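Alanine racemase (Acinetobacter baumannii, PDB 4QHR) belongs to the alanine racemase family, whose fold joins an N-terminal TIM-type barrel to a C-terminal domain rich in beta strands. Local coordinates at residues G276-A288 and L322-N336. Numbering follows the deposited sequence.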
loop_
_atom_site.group_PDB
_atom_site.type_symbol
_atom_site.label_atom_id
_atom_site.label_comp_id
_atom_site.label_asym_id
_atom_site.label_seq_id
_atom_site.Cartn_x
_atom_site.Cartn_y
_atom_site.Cartn_z
ATOM N N GLY A 276 1.525 3.739 -3.416
ATOM C CA GLY A 276 2.118 3.189 -2.204
ATOM C C GLY A 276 3.242 4.037 -1.625
ATOM O O GLY A 276 3.867 3.618 -0.679
ATOM N N TYR A 277 3.480 5.243 -2.149
ATOM C CA TYR A 277 4.374 6.158 -1.472
ATOM C C TYR A 277 3.652 6.752 -0.244
ATOM O O TYR A 277 2.529 7.217 -0.401
ATOM C CB TYR A 277 4.786 7.265 -2.430
ATOM C CG TYR A 277 5.906 8.147 -1.898
ATOM C CD1 TYR A 277 7.212 7.681 -1.827
ATOM C CD2 TYR A 277 5.660 9.410 -1.467
ATOM C CE1 TYR A 277 8.245 8.481 -1.349
ATOM C CE2 TYR A 277 6.684 10.241 -1.012
ATOM C CZ TYR A 277 7.974 9.764 -0.937
ATOM O OH TYR A 277 8.981 10.600 -0.470
ATOM N N PRO A 278 4.260 6.701 0.967
ATOM C CA PRO A 278 3.487 6.999 2.169
ATOM C C PRO A 278 3.140 8.474 2.267
ATOM O O PRO A 278 3.914 9.299 1.799
ATOM C CB PRO A 278 4.411 6.614 3.324
ATOM C CG PRO A 278 5.534 5.864 2.742
ATOM C CD PRO A 278 5.632 6.234 1.292
ATOM N N ARG A 279 1.993 8.772 2.870
ATOM C CA ARG A 279 1.444 10.111 2.900
ATOM C C ARG A 279 1.906 10.906 4.093
ATOM O O ARG A 279 2.254 12.092 3.928
ATOM C CB ARG A 279 -0.106 10.058 2.966
ATOM C CG ARG A 279 -0.817 11.373 3.058
ATOM C CD ARG A 279 -2.351 11.251 3.076
ATOM N NE ARG A 279 -2.938 12.540 3.459
ATOM C CZ ARG A 279 -3.098 12.961 4.728
ATOM N NH1 ARG A 279 -2.772 12.181 5.775
ATOM N NH2 ARG A 279 -3.640 14.148 4.970
ATOM N N ALA A 280 1.846 10.314 5.274
ATOM C CA ALA A 280 1.864 11.126 6.485
ATOM C C ALA A 280 3.238 11.052 7.192
ATOM O O ALA A 280 3.648 10.001 7.643
ATOM C CB ALA A 280 0.727 10.721 7.414
ATOM N N TYR A 281 3.934 12.167 7.258
ATOM C CA TYR A 281 5.283 12.195 7.783
ATOM C C TYR A 281 5.342 12.856 9.132
ATOM O O TYR A 281 4.547 13.716 9.429
ATOM C CB TYR A 281 6.188 12.860 6.764
ATOM C CG TYR A 281 6.328 11.975 5.594
ATOM C CD1 TYR A 281 5.379 11.990 4.590
ATOM C CD2 TYR A 281 7.380 11.063 5.494
ATOM C CE1 TYR A 281 5.477 11.150 3.474
ATOM C CE2 TYR A 281 7.483 10.203 4.377
ATOM C CZ TYR A 281 6.521 10.263 3.370
ATOM O OH TYR A 281 6.594 9.424 2.254
ATOM N N VAL A 282 6.277 12.438 9.961
ATOM C CA VAL A 282 6.437 13.017 11.295
ATOM C C VAL A 282 7.740 13.862 11.455
ATOM O O VAL A 282 7.956 14.513 12.487
ATOM C CB VAL A 282 6.374 11.928 12.388
ATOM C CG1 VAL A 282 5.018 11.282 12.422
ATOM C CG2 VAL A 282 7.431 10.902 12.173
ATOM N N LYS A 283 8.598 13.793 10.428
ATOM C CA LYS A 283 9.822 14.578 10.298
ATOM C C LYS A 283 9.905 14.826 8.820
ATOM O O LYS A 283 9.193 14.170 8.060
ATOM C CB LYS A 283 11.063 13.758 10.696
ATOM C CG LYS A 283 10.856 12.745 11.817
ATOM C CD LYS A 283 12.142 12.168 12.427
ATOM C CE LYS A 283 13.296 11.963 11.439
ATOM N NZ LYS A 283 14.558 11.627 12.176
ATOM N N GLN A 284 10.822 15.691 8.403
ATOM C CA GLN A 284 11.023 16.019 6.989
ATOM C C GLN A 284 11.558 14.790 6.189
ATOM O O GLN A 284 12.481 14.081 6.622
ATOM C CB GLN A 284 12.010 17.195 6.892
ATOM C CG GLN A 284 12.213 17.775 5.495
ATOM C CD GLN A 284 12.950 19.124 5.507
ATOM O OE1 GLN A 284 13.914 19.366 6.296
ATOM N NE2 GLN A 284 12.526 20.019 4.614
ATOM N N ASN A 285 10.998 14.565 5.015
ATOM C CA ASN A 285 11.415 13.478 4.163
ATOM C C ASN A 285 12.087 14.067 2.920
ATOM O O ASN A 285 11.855 15.244 2.574
ATOM C CB ASN A 285 10.185 12.633 3.775
ATOM C CG ASN A 285 10.579 11.361 3.072
ATOM O OD1 ASN A 285 11.602 10.772 3.405
ATOM N ND2 ASN A 285 9.838 10.996 2.009
ATOM N N PHE A 286 12.913 13.256 2.271
ATOM C CA PHE A 286 13.680 13.651 1.116
ATOM C C PHE A 286 13.525 12.613 0.016
ATOM O O PHE A 286 13.247 11.444 0.296
ATOM C CB PHE A 286 15.165 13.797 1.501
ATOM C CG PHE A 286 15.409 14.875 2.537
ATOM C CD1 PHE A 286 15.303 14.572 3.858
ATOM C CD2 PHE A 286 15.713 16.184 2.163
ATOM C CE1 PHE A 286 15.471 15.566 4.840
ATOM C CE2 PHE A 286 15.904 17.170 3.127
ATOM C CZ PHE A 286 15.767 16.846 4.478
ATOM N N VAL A 287 13.728 13.053 -1.220
ATOM C CA VAL A 287 13.961 12.166 -2.348
ATOM C C VAL A 287 15.408 12.373 -2.862
ATOM O O VAL A 287 16.065 13.378 -2.532
ATOM C CB VAL A 287 12.986 12.381 -3.480
ATOM C CG1 VAL A 287 11.551 12.207 -2.990
ATOM C CG2 VAL A 287 13.133 13.784 -4.119
ATOM N N ALA A 288 15.875 11.461 -3.699
ATOM C CA ALA A 288 17.230 11.542 -4.248
ATOM C C ALA A 288 17.126 11.874 -5.721
ATOM O O ALA A 288 16.399 11.195 -6.477
ATOM C CB ALA A 288 17.960 10.243 -4.036
ATOM N N LEU A 322 12.632 7.545 -4.899
ATOM C CA LEU A 322 11.878 7.632 -3.658
ATOM C C LEU A 322 12.542 6.802 -2.588
ATOM O O LEU A 322 12.658 7.223 -1.447
ATOM C CB LEU A 322 10.448 7.232 -3.899
ATOM C CG LEU A 322 9.932 8.109 -5.031
ATOM C CD1 LEU A 322 8.897 7.356 -5.776
ATOM C CD2 LEU A 322 9.523 9.481 -4.511
ATOM N N TRP A 323 13.039 5.633 -2.955
ATOM C CA TRP A 323 14.020 4.975 -2.151
ATOM C C TRP A 323 14.770 3.997 -2.990
ATOM O O TRP A 323 14.309 3.632 -4.090
ATOM C CB TRP A 323 13.382 4.303 -0.934
ATOM C CG TRP A 323 12.306 3.273 -1.175
ATOM C CD1 TRP A 323 12.484 1.960 -1.562
ATOM C CD2 TRP A 323 10.925 3.415 -0.888
ATOM N NE1 TRP A 323 11.266 1.315 -1.576
ATOM C CE2 TRP A 323 10.302 2.196 -1.174
ATOM C CE3 TRP A 323 10.137 4.489 -0.453
ATOM C CZ2 TRP A 323 8.926 2.006 -1.024
ATOM C CZ3 TRP A 323 8.771 4.291 -0.307
ATOM C CH2 TRP A 323 8.194 3.042 -0.581
ATOM N N GLY A 324 15.950 3.606 -2.510
ATOM C CA GLY A 324 16.835 2.698 -3.233
ATOM C C GLY A 324 18.253 2.797 -2.661
ATOM O O GLY A 324 18.441 2.770 -1.465
ATOM N N ASN A 325 19.262 2.898 -3.511
ATOM C CA ASN A 325 20.638 2.979 -2.983
ATOM C C ASN A 325 21.060 4.374 -2.464
ATOM O O ASN A 325 22.057 4.482 -1.719
ATOM C CB ASN A 325 21.624 2.562 -4.041
ATOM C CG ASN A 325 21.602 1.093 -4.311
ATOM O OD1 ASN A 325 21.100 0.633 -5.365
ATOM N ND2 ASN A 325 22.126 0.342 -3.390
ATOM N N HIS A 326 20.341 5.425 -2.865
ATOM C CA HIS A 326 20.719 6.802 -2.510
ATOM C C HIS A 326 19.836 7.376 -1.450
ATOM O O HIS A 326 20.358 8.054 -0.569
ATOM C CB HIS A 326 20.728 7.674 -3.758
ATOM C CG HIS A 326 21.473 7.027 -4.873
ATOM N ND1 HIS A 326 20.834 6.350 -5.874
ATOM C CD2 HIS A 326 22.796 6.837 -5.070
ATOM C CE1 HIS A 326 21.734 5.840 -6.707
ATOM N NE2 HIS A 326 22.937 6.104 -6.223
ATOM N N ARG A 327 18.531 7.152 -1.504
ATOM C CA ARG A 327 17.658 7.449 -0.348
ATOM C C ARG A 327 17.216 6.108 0.243
ATOM O O ARG A 327 16.489 5.332 -0.399
ATOM C CB ARG A 327 16.456 8.256 -0.788
ATOM C CG ARG A 327 15.454 8.680 0.278
ATOM C CD ARG A 327 16.091 9.502 1.389
ATOM N NE ARG A 327 15.084 9.888 2.389
ATOM C CZ ARG A 327 15.353 10.370 3.587
ATOM N NH1 ARG A 327 16.625 10.550 3.966
ATOM N NH2 ARG A 327 14.346 10.641 4.423
ATOM N N LEU A 328 17.662 5.814 1.453
ATOM C CA LEU A 328 17.474 4.469 2.026
ATOM C C LEU A 328 16.049 4.305 2.515
ATOM O O LEU A 328 15.529 5.181 3.221
ATOM C CB LEU A 328 18.474 4.166 3.131
ATOM C CG LEU A 328 19.934 4.208 2.686
ATOM C CD1 LEU A 328 20.806 4.219 3.914
ATOM C CD2 LEU A 328 20.269 3.016 1.785
ATOM N N VAL A 329 15.428 3.176 2.122
ATOM C CA VAL A 329 14.034 2.897 2.502
ATOM C C VAL A 329 13.811 3.029 4.012
ATOM O O VAL A 329 12.765 3.522 4.395
ATOM C CB VAL A 329 13.528 1.547 1.980
ATOM C CG1 VAL A 329 14.183 0.400 2.755
ATOM C CG2 VAL A 329 12.027 1.456 2.067
ATOM N N ASP A 330 14.768 2.618 4.859
ATOM C CA ASP A 330 14.595 2.786 6.333
ATOM C C ASP A 330 14.638 4.255 6.816
ATOM O O ASP A 330 14.085 4.570 7.861
ATOM C CB ASP A 330 15.618 1.944 7.136
ATOM C CG ASP A 330 15.449 0.487 6.907
ATOM O OD1 ASP A 330 14.369 -0.015 7.251
ATOM O OD2 ASP A 330 16.384 -0.130 6.364
ATOM N N ASP A 331 15.306 5.146 6.085
ATOM C CA ASP A 331 15.234 6.584 6.418
ATOM C C ASP A 331 13.853 7.148 6.042
ATOM O O ASP A 331 13.258 7.941 6.775
ATOM C CB ASP A 331 16.344 7.388 5.747
ATOM C CG ASP A 331 17.724 7.015 6.243
ATOM O OD1 ASP A 331 17.814 6.541 7.365
ATOM O OD2 ASP A 331 18.713 7.184 5.536
ATOM N N VAL A 332 13.336 6.747 4.885
ATOM C CA VAL A 332 11.962 7.132 4.510
ATOM C C VAL A 332 10.974 6.609 5.548
ATOM O O VAL A 332 10.088 7.356 6.033
ATOM C CB VAL A 332 11.541 6.613 3.107
ATOM C CG1 VAL A 332 10.164 7.082 2.799
ATOM C CG2 VAL A 332 12.491 7.099 2.051
ATOM N N ALA A 333 11.115 5.330 5.916
ATOM C CA ALA A 333 10.272 4.796 6.998
ATOM C C ALA A 333 10.285 5.615 8.303
ATOM O O ALA A 333 9.240 5.911 8.888
ATOM C CB ALA A 333 10.634 3.353 7.292
ATOM N N GLU A 334 11.468 5.943 8.742
ATOM C CA GLU A 334 11.620 6.681 9.990
ATOM C C GLU A 334 10.927 8.042 9.891
ATOM O O GLU A 334 10.197 8.415 10.794
ATOM C CB GLU A 334 13.105 6.840 10.359
ATOM C CG GLU A 334 13.289 7.627 11.651
ATOM C CD GLU A 334 14.661 8.280 11.814
ATOM O OE1 GLU A 334 15.394 8.495 10.824
ATOM O OE2 GLU A 334 14.993 8.634 12.962
ATOM N N ALA A 335 11.065 8.741 8.760
ATOM C CA ALA A 335 10.318 9.989 8.567
ATOM C C ALA A 335 8.818 9.811 8.535
ATOM O O ALA A 335 8.071 10.720 8.864
ATOM C CB ALA A 335 10.787 10.705 7.312
ATOM N N ASN A 336 8.384 8.618 8.135
ATOM C CA ASN A 336 6.953 8.246 8.055
ATOM C C ASN A 336 6.439 7.669 9.349
ATOM O O ASN A 336 5.266 7.315 9.405
ATOM C CB ASN A 336 6.816 7.220 6.859
ATOM C CG ASN A 336 5.393 6.717 6.564
ATOM O OD1 ASN A 336 5.245 5.534 6.220
ATOM N ND2 ASN A 336 4.371 7.568 6.634
HETATM O O HOH W 1 11.347 9.613 -0.381
HETATM O O HOH W 2 1.273 7.258 5.997
HETATM O O HOH W 3 14.414 12.100 6.850
#
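Arg327 reaches Asn285 through its guanidinium edge. NH2 donates to OD1 of Asn285 at 2.9 Å, with an N-H...O angle of 161°. NH2 lies in the carbonyl plane of Asn285 and OD1 close to the guanidinium plane, though the two planes are turned 44° from each other. NH2 also donates to a water that passes a hydrogen to Gln284 O. A bend at chi2 (58°) brings the guanidinium between CB of Phe286 on one face and CB of Asp331 on the other. The backbone N of Arg327 is hydrogen-bonded to Glu321 OE2. A second water bridges the segments: it accepts from Tyr277 OH at 2.6 Å and donates to Phe286 O and Leu322 O. Both segments belong to the C-terminal domain of the alanine racemase fold, where the loop ahead of strand 286-289 packs on the short helix 329-335. Ala335 O takes the N-H of Val282 at 2.7 Å, almost straight, and a weak one from Lys283 N. Asn336 ND2 donates to Ala280 O at 2.7 Å from above the carbonyl plane, and to a water shared with Ala280 N. Pro278 CB packs against Asn336 OD1. Tyr281 OH donates to Pro278 O at 2.7 Å, while CD2 of its ring rests on Ala335 CB. Exposed Lys283 NZ and Glu334 OE2 form a salt bridge at 3.1 Å; the hydrogen bond within it is weak. Next to Ala280, Arg279 N and NH1 are hydrogen-bonded to Glu342 OE2 and Thr338 OG1 of the second subunit.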